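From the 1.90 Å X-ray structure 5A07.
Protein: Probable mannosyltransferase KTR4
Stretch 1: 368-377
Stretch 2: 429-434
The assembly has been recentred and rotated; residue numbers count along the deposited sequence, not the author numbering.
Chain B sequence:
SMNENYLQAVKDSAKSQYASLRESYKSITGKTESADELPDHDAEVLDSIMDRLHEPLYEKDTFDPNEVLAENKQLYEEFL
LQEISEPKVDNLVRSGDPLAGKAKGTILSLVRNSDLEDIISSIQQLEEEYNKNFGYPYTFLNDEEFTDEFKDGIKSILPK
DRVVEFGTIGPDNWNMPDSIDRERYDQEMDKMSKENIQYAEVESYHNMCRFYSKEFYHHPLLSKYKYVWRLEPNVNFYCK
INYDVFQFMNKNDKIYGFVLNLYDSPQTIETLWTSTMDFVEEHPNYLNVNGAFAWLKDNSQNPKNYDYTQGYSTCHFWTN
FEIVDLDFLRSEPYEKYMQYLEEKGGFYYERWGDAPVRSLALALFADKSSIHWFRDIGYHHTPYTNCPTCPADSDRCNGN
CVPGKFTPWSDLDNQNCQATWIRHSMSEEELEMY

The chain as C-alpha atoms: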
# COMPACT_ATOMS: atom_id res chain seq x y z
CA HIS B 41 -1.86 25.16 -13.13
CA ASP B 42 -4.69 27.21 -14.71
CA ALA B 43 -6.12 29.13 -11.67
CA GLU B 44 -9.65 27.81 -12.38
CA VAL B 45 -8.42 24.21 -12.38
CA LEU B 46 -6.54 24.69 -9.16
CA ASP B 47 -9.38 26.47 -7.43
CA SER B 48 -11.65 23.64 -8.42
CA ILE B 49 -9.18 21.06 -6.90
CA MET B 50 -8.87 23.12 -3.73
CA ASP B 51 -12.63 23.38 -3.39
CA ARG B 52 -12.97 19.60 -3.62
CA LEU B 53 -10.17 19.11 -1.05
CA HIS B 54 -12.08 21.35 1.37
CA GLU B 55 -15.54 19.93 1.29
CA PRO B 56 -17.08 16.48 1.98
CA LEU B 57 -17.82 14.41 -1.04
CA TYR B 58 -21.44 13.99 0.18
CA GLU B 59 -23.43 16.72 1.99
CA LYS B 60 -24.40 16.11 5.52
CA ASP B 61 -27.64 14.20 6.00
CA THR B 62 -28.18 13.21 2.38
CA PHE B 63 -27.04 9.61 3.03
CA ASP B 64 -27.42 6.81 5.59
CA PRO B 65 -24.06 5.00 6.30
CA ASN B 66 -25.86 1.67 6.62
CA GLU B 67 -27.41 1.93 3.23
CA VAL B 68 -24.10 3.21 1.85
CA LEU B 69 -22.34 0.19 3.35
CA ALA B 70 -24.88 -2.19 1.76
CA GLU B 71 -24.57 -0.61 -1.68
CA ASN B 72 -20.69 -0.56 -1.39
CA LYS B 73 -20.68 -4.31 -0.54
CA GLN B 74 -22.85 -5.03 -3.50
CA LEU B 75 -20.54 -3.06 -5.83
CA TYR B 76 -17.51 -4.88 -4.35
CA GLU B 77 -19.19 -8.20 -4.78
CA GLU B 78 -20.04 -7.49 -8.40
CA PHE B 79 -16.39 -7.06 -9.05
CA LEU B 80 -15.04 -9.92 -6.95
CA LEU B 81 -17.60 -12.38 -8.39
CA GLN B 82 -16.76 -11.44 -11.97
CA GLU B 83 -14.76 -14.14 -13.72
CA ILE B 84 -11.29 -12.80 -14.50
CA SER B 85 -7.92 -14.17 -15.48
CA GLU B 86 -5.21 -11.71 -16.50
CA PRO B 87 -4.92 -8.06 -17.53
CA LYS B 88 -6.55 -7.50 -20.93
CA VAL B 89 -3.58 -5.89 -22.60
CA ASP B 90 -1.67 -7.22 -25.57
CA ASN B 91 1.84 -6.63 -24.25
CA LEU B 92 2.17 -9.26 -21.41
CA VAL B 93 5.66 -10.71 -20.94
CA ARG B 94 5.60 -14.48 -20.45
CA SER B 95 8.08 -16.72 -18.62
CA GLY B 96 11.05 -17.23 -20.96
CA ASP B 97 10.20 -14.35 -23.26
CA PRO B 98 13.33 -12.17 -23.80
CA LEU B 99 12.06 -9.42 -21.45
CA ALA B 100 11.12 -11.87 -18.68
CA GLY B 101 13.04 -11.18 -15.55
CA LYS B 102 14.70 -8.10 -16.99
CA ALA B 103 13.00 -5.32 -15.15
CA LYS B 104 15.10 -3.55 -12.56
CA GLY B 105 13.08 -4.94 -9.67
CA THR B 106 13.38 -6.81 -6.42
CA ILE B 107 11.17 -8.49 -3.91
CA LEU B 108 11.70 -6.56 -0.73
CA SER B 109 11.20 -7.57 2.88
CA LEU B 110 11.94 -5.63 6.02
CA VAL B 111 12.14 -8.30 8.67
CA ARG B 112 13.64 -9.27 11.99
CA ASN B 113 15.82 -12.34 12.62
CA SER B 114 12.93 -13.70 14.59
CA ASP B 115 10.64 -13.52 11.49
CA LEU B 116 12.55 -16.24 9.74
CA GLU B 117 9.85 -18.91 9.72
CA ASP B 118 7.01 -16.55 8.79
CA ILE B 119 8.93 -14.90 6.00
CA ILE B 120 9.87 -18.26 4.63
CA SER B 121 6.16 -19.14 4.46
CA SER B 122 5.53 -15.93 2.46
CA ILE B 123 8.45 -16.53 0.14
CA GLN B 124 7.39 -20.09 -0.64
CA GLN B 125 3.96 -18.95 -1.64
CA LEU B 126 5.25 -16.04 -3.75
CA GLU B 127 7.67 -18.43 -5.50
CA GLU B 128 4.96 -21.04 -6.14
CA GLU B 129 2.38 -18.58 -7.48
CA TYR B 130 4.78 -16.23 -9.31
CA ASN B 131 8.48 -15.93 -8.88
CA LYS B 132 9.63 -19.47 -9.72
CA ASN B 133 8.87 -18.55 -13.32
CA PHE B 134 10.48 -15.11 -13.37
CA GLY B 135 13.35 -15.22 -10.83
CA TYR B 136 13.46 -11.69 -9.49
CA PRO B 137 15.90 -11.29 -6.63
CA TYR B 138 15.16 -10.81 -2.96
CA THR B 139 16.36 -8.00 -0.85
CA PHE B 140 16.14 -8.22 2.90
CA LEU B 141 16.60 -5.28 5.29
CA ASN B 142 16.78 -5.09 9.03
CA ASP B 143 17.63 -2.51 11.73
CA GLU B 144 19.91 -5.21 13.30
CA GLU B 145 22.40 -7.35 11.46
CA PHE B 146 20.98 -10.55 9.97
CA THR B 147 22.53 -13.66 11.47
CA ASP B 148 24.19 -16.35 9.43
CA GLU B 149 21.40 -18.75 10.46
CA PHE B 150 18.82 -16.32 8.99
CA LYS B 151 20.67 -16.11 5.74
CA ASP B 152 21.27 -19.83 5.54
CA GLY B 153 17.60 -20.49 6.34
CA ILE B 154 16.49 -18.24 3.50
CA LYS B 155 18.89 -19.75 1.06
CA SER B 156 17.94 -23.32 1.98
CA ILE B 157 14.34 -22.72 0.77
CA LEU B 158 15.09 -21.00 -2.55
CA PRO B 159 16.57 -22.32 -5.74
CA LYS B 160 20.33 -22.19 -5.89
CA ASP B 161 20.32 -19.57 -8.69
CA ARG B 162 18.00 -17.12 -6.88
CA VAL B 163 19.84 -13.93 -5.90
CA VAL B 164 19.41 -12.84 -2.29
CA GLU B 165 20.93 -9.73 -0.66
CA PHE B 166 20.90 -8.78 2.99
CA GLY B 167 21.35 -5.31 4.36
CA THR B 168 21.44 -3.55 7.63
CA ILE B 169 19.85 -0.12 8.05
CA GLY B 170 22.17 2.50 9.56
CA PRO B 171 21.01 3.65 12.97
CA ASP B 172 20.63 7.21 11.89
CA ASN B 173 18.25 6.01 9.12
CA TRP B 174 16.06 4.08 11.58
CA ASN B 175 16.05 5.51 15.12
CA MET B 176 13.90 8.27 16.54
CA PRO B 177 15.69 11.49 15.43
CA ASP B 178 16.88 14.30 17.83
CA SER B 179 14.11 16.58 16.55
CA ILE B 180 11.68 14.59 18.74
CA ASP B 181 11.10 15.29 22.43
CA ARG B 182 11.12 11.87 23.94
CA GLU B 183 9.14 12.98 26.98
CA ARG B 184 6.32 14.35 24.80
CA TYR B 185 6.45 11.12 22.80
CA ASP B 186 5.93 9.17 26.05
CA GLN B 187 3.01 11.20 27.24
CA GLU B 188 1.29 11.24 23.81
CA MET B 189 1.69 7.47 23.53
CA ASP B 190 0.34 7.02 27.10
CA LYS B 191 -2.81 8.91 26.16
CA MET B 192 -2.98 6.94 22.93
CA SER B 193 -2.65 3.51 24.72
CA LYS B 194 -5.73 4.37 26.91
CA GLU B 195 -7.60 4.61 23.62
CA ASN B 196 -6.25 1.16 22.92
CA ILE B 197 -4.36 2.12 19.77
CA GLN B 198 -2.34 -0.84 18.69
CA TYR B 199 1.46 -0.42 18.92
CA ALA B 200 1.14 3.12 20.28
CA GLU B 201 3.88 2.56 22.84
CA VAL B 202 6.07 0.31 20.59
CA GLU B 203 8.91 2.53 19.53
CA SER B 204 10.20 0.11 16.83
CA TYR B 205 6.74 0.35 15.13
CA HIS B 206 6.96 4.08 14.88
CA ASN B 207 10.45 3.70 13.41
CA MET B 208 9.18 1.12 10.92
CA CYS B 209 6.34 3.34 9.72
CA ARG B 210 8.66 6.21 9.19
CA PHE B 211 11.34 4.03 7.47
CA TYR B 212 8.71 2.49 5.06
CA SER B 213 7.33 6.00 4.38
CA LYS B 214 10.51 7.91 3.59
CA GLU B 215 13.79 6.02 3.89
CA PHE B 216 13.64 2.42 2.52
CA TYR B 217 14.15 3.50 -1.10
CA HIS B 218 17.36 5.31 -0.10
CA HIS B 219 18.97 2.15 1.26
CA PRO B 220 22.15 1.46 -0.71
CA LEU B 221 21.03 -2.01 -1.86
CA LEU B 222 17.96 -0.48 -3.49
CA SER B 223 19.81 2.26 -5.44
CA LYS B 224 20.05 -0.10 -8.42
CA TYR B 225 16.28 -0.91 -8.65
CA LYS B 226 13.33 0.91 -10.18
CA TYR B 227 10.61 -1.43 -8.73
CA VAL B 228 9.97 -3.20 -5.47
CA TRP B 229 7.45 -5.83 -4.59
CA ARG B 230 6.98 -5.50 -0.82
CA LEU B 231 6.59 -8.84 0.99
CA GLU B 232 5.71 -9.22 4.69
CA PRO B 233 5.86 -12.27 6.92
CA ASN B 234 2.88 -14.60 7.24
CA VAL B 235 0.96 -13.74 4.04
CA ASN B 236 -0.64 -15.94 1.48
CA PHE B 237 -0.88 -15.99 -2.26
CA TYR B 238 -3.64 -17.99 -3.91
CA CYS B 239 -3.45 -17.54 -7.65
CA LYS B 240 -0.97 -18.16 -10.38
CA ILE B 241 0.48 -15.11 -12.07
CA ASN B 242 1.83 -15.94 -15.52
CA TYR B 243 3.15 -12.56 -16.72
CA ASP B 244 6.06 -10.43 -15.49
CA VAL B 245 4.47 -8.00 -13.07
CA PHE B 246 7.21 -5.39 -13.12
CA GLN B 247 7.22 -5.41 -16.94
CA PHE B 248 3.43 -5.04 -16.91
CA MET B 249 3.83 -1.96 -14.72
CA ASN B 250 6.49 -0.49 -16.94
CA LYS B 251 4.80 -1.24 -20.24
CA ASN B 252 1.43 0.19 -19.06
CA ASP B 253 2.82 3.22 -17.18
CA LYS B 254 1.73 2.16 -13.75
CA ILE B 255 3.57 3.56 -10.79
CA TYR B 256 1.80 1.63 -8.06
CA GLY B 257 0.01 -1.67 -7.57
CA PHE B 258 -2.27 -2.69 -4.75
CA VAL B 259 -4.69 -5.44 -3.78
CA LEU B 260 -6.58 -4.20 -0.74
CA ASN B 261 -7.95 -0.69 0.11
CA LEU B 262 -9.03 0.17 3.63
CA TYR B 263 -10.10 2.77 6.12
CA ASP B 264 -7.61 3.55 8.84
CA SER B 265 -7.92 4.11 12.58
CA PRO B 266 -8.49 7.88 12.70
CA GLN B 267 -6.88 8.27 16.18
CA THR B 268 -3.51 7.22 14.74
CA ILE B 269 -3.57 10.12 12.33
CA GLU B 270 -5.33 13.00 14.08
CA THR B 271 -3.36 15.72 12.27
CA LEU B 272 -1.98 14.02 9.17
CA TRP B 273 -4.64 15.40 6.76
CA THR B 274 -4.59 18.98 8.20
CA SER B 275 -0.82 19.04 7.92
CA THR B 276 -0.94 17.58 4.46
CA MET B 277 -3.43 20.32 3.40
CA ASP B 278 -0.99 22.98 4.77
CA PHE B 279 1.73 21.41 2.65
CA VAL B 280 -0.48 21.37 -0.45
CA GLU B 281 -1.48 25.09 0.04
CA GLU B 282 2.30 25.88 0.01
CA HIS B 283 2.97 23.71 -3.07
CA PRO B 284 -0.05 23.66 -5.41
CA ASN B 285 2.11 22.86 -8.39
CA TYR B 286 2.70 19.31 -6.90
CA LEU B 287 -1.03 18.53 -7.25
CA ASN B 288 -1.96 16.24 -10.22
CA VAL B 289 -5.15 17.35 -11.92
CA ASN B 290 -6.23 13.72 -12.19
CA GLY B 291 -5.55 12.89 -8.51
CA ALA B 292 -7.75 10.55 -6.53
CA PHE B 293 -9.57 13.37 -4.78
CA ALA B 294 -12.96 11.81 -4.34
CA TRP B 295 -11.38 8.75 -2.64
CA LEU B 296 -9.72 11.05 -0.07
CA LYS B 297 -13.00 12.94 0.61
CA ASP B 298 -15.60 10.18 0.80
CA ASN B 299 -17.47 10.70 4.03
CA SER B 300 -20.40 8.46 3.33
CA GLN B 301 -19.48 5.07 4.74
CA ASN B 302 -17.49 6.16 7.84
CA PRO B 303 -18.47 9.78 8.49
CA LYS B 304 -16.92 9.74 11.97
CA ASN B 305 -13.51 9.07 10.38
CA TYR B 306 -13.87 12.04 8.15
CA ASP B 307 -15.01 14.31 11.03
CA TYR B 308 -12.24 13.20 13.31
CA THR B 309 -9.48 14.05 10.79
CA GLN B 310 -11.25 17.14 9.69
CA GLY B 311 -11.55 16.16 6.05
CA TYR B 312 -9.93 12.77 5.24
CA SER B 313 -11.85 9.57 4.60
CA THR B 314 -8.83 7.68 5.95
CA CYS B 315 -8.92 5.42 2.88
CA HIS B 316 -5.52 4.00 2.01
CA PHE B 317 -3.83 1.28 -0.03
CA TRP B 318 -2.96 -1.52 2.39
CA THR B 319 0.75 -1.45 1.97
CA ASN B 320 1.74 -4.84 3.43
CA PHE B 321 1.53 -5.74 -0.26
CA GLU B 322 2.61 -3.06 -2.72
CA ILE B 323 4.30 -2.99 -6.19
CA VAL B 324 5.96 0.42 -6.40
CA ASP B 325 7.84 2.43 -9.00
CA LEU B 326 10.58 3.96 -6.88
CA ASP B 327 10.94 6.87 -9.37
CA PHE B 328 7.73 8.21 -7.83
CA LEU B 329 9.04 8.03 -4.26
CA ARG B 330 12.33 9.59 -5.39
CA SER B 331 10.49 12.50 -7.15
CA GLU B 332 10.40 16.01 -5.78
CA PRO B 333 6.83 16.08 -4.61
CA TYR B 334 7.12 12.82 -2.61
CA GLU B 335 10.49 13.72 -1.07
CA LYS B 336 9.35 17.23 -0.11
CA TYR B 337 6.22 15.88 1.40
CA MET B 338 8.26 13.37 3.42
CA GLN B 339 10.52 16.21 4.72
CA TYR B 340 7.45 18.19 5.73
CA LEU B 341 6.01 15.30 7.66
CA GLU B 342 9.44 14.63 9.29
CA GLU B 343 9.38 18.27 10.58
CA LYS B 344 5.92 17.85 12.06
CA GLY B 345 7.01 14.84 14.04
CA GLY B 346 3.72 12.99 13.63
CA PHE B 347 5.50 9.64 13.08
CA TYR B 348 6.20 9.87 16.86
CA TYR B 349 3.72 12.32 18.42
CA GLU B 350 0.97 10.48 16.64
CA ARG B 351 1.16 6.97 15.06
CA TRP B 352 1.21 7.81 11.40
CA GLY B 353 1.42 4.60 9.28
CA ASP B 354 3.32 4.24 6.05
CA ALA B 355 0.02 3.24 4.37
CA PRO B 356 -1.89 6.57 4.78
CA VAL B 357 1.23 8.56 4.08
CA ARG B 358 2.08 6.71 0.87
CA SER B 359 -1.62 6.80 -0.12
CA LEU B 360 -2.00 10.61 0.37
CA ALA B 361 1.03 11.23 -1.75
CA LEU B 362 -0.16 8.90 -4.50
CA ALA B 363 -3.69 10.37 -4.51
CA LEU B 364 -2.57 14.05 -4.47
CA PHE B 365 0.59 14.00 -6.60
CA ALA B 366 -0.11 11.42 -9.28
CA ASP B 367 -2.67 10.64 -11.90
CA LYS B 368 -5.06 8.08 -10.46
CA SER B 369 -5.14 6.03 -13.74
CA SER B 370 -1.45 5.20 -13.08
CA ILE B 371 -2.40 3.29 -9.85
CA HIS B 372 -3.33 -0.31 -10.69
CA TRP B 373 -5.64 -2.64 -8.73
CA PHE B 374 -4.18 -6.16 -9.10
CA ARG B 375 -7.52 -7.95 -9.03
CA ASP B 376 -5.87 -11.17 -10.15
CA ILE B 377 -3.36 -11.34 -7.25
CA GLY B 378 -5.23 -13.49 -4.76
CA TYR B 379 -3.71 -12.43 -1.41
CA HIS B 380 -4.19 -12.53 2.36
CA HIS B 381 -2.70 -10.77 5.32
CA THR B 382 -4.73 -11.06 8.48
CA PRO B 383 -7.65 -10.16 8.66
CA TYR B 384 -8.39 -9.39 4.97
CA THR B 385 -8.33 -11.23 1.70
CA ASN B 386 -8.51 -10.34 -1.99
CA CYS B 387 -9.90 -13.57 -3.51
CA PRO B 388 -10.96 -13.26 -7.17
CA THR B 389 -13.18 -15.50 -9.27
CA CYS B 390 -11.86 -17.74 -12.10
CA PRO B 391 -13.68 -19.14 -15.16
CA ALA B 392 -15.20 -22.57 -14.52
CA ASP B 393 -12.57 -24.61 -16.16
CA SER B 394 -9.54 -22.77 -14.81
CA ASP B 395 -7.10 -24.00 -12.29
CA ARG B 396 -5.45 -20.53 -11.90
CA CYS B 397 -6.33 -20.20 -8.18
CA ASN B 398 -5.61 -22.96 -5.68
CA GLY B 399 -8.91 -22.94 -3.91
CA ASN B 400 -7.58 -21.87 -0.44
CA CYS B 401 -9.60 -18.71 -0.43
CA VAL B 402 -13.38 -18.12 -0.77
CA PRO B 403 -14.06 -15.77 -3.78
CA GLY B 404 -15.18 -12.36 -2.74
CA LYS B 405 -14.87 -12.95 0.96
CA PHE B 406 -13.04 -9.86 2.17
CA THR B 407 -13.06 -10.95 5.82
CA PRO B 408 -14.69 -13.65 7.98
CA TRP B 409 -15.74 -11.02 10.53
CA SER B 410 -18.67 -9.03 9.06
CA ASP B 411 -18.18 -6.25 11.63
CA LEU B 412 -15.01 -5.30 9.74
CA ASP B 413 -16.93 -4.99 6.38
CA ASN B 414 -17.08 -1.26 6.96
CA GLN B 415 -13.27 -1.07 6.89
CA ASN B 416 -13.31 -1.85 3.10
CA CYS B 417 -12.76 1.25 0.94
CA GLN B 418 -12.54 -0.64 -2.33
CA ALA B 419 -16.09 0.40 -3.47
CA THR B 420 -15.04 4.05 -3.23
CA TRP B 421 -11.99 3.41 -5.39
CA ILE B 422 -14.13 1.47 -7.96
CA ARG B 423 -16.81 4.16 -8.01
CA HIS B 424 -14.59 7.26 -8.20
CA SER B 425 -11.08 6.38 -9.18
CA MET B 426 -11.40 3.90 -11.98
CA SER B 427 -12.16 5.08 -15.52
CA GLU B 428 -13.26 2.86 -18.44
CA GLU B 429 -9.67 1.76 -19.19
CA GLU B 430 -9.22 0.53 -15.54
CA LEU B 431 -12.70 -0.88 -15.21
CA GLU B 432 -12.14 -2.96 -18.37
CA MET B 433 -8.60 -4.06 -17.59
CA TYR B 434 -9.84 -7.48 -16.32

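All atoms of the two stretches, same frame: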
# COMPACT_ATOMS: atom_id res chain seq x y z
N LYS B 368 -4.49 9.28 -11.02
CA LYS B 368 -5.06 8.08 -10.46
C LYS B 368 -5.14 6.87 -11.43
O LYS B 368 -5.24 5.70 -10.95
CB LYS B 368 -6.40 8.37 -9.84
CG LYS B 368 -7.49 8.65 -10.87
CD LYS B 368 -8.61 9.36 -10.13
CE LYS B 368 -9.93 9.24 -10.85
NZ LYS B 368 -9.97 10.18 -11.88
N SER B 369 -5.10 7.11 -12.74
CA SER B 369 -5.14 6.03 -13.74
C SER B 369 -3.76 5.32 -13.87
O SER B 369 -3.68 4.29 -14.52
CB SER B 369 -5.59 6.57 -15.09
OG SER B 369 -4.63 7.50 -15.60
N SER B 370 -2.74 5.84 -13.19
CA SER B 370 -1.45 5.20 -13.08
C SER B 370 -1.32 4.23 -11.88
O SER B 370 -0.23 3.68 -11.68
CB SER B 370 -0.27 6.23 -13.06
OG SER B 370 -0.22 6.97 -11.84
N ILE B 371 -2.38 4.10 -11.07
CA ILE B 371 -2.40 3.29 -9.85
C ILE B 371 -3.30 2.07 -10.16
O ILE B 371 -4.50 2.24 -10.54
CB ILE B 371 -2.92 4.09 -8.66
CG1 ILE B 371 -2.01 5.31 -8.39
CG2 ILE B 371 -3.06 3.18 -7.47
CD1 ILE B 371 -2.55 6.23 -7.36
N HIS B 372 -2.71 0.89 -10.17
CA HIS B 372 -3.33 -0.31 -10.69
C HIS B 372 -3.83 -1.17 -9.53
O HIS B 372 -3.02 -1.57 -8.66
CB HIS B 372 -2.35 -1.10 -11.53
CG HIS B 372 -2.90 -2.35 -12.12
ND1 HIS B 372 -3.76 -2.35 -13.20
CD2 HIS B 372 -2.73 -3.65 -11.78
CE1 HIS B 372 -4.11 -3.58 -13.49
NE2 HIS B 372 -3.49 -4.40 -12.66
N TRP B 373 -5.08 -1.64 -9.64
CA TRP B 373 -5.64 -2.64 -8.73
C TRP B 373 -5.43 -4.06 -9.30
O TRP B 373 -6.04 -4.44 -10.31
CB TRP B 373 -7.13 -2.39 -8.48
CG TRP B 373 -7.79 -3.37 -7.56
CD1 TRP B 373 -7.22 -3.99 -6.53
CD2 TRP B 373 -9.14 -3.73 -7.54
NE1 TRP B 373 -8.10 -4.81 -5.89
CE2 TRP B 373 -9.30 -4.67 -6.51
CE3 TRP B 373 -10.26 -3.37 -8.31
CZ2 TRP B 373 -10.52 -5.23 -6.20
CZ3 TRP B 373 -11.45 -3.93 -8.02
CH2 TRP B 373 -11.59 -4.84 -6.96
N PHE B 374 -4.56 -4.83 -8.64
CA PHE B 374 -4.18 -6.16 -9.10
C PHE B 374 -5.25 -7.15 -8.67
O PHE B 374 -5.06 -7.96 -7.74
CB PHE B 374 -2.80 -6.58 -8.55
CG PHE B 374 -1.66 -6.15 -9.41
CD1 PHE B 374 -1.46 -6.74 -10.64
CD2 PHE B 374 -0.80 -5.10 -9.01
CE1 PHE B 374 -0.41 -6.31 -11.47
CE2 PHE B 374 0.22 -4.70 -9.83
CZ PHE B 374 0.42 -5.29 -11.07
N ARG B 375 -6.38 -7.11 -9.37
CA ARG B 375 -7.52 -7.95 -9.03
C ARG B 375 -7.13 -9.43 -9.04
O ARG B 375 -7.67 -10.23 -8.25
CB ARG B 375 -8.70 -7.69 -9.99
CG ARG B 375 -9.33 -6.31 -9.79
CD ARG B 375 -10.32 -6.02 -10.91
NE ARG B 375 -11.54 -6.85 -10.82
CZ ARG B 375 -12.52 -6.83 -11.72
NH1 ARG B 375 -12.46 -6.00 -12.79
NH2 ARG B 375 -13.55 -7.63 -11.58
N ASP B 376 -6.23 -9.79 -9.93
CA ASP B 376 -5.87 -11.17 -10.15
C ASP B 376 -4.93 -11.73 -9.09
O ASP B 376 -4.74 -12.98 -9.08
CB ASP B 376 -5.25 -11.40 -11.57
CG ASP B 376 -4.06 -10.45 -11.90
OD1 ASP B 376 -3.93 -9.30 -11.31
OD2 ASP B 376 -3.24 -10.78 -12.79
N ILE B 377 -4.32 -10.87 -8.26
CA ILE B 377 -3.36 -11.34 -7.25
C ILE B 377 -4.16 -11.71 -6.00
O ILE B 377 -4.49 -10.87 -5.17
CB ILE B 377 -2.20 -10.38 -6.99
CG1 ILE B 377 -1.44 -10.18 -8.29
CG2 ILE B 377 -1.35 -11.01 -5.88
CD1 ILE B 377 -0.24 -9.28 -8.15
N GLU B 429 -10.85 2.53 -18.83
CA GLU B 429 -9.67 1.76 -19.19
C GLU B 429 -9.27 0.88 -17.96
O GLU B 429 -8.80 -0.24 -18.08
CB GLU B 429 -8.54 2.68 -19.61
CG GLU B 429 -8.88 3.62 -20.80
CD GLU B 429 -9.47 5.07 -20.43
OE1 GLU B 429 -10.12 5.32 -19.35
OE2 GLU B 429 -9.29 6.02 -21.27
N GLU B 430 -9.51 1.37 -16.76
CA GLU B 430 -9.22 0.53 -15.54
C GLU B 430 -10.34 -0.48 -15.33
O GLU B 430 -10.11 -1.64 -15.07
CB GLU B 430 -9.06 1.40 -14.31
CG GLU B 430 -7.85 2.28 -14.29
CD GLU B 430 -7.99 3.51 -15.25
OE1 GLU B 430 -8.96 4.25 -15.04
OE2 GLU B 430 -7.10 3.71 -16.14
N LEU B 431 -11.57 -0.01 -15.46
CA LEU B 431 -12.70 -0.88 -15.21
C LEU B 431 -12.67 -2.04 -16.15
O LEU B 431 -13.17 -3.11 -15.73
CB LEU B 431 -14.07 -0.16 -15.38
CG LEU B 431 -14.35 0.95 -14.42
CD1 LEU B 431 -15.59 1.75 -14.88
CD2 LEU B 431 -14.62 0.40 -13.01
N GLU B 432 -12.15 -1.88 -17.37
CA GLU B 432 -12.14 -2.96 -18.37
C GLU B 432 -10.83 -3.71 -18.53
O GLU B 432 -10.63 -4.53 -19.42
CB GLU B 432 -12.67 -2.39 -19.70
CG GLU B 432 -14.15 -1.87 -19.47
CD GLU B 432 -14.82 -1.21 -20.73
OE1 GLU B 432 -14.33 -1.42 -21.87
OE2 GLU B 432 -15.86 -0.51 -20.58
N MET B 433 -9.96 -3.52 -17.54
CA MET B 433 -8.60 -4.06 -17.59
C MET B 433 -8.63 -5.57 -17.26
O MET B 433 -7.73 -6.29 -17.64
CB MET B 433 -7.78 -3.28 -16.60
CG MET B 433 -6.43 -3.74 -16.35
SD MET B 433 -5.39 -3.67 -17.76
CE MET B 433 -4.82 -1.99 -17.56
N TYR B 434 -9.65 -6.04 -16.58
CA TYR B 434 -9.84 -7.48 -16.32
C TYR B 434 -11.19 -7.96 -16.75
O TYR B 434 -11.31 -9.17 -16.85
CB TYR B 434 -9.70 -7.82 -14.84
CG TYR B 434 -8.30 -7.64 -14.31
CD1 TYR B 434 -7.38 -8.69 -14.31
CD2 TYR B 434 -7.91 -6.41 -13.71
CE1 TYR B 434 -6.05 -8.51 -13.85
CE2 TYR B 434 -6.60 -6.24 -13.22
CZ TYR B 434 -5.68 -7.30 -13.28
OH TYR B 434 -4.42 -7.10 -12.74
OXT TYR B 434 -12.13 -7.10 -16.87
O HOH W 1 -10.45 -3.90 -13.33
O HOH W 2 -13.82 -5.62 -15.25

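The contact is organised around Tyr434, the C-terminal residue, which gives up 142 Å² of the 409 Å² buried between the two stretches, more than any other residue. Its CA-to-CB bond points toward the first stretch, and with chi1 at -68° (m) the ring reaches in among His372, Trp373, Arg375 and Asp376.

At the tip of that ring the hydroxyl meets two polar partners. Tyr434 OH lies 2.9 Å from His372 NE2, and the 157° angle supports a hydrogen bond in which either atom could be the donor. Tyr434 OH also lies 2.7 Å from Asp376 OD1; this hydrogen bond is weak by its geometry despite the short separation. Because the hydroxyl has one proton and both partners are within reach of it, the distances alone do not fix how the proton is used. The other carboxylate oxygen, Asp376 OD2, is hydrogen-bonded elsewhere in the structure. The hydroxyl approaches His372 at the edge of the imidazole, near its plane, where a ring nitrogen can form such a bond. The two rings accordingly sit rim to rim, with centroids 5.6 Å apart and planes inclined at 39°, so neither covers the other's face. Met433 also packs at the imidazole edge, its CG 3.7 Å from His372 CE1.

Arg375 combines packing with water-mediated polar contacts. Its CB stands 4.2 Å from the centroid of the Tyr434 ring and 16° off the ring normal, a CH-pi contact over the face, while Arg375 CD comes within 3.7 Å of Tyr434 CD2. Farther out, Arg375 NH1 is 4.2 Å from Tyr434 OXT, beyond a salt bridge, and the oxygen lies well out of the guanidinium plane; the opposite charges are near each other, but no N-H points at the carboxylate.

Two waters supply the missing links. Water 1 accepts from Arg375 NH1 (3.0 Å from its O) and donates to Glu430 O (2.9 Å from its O). Water 2 accepts from Arg375 NH1 at 2.8 Å from its O, and this O lies 2.6 Å from Leu431 O and 2.8 Å from Tyr434 OXT, to both of which the water donates. NH1 is thus satisfied by solvent, and NH2 by a partner elsewhere in the structure. Glu430 O also accepts from Met433 N at 3.1 Å, so it serves both the local backbone and the bridge.

Toward the other end, Ser369 CB approaches Glu430 OE2 at 3.4 Å, a packing contact; Ser369 OG and Glu430 OE1 find their hydrogen bonds outside this pairing.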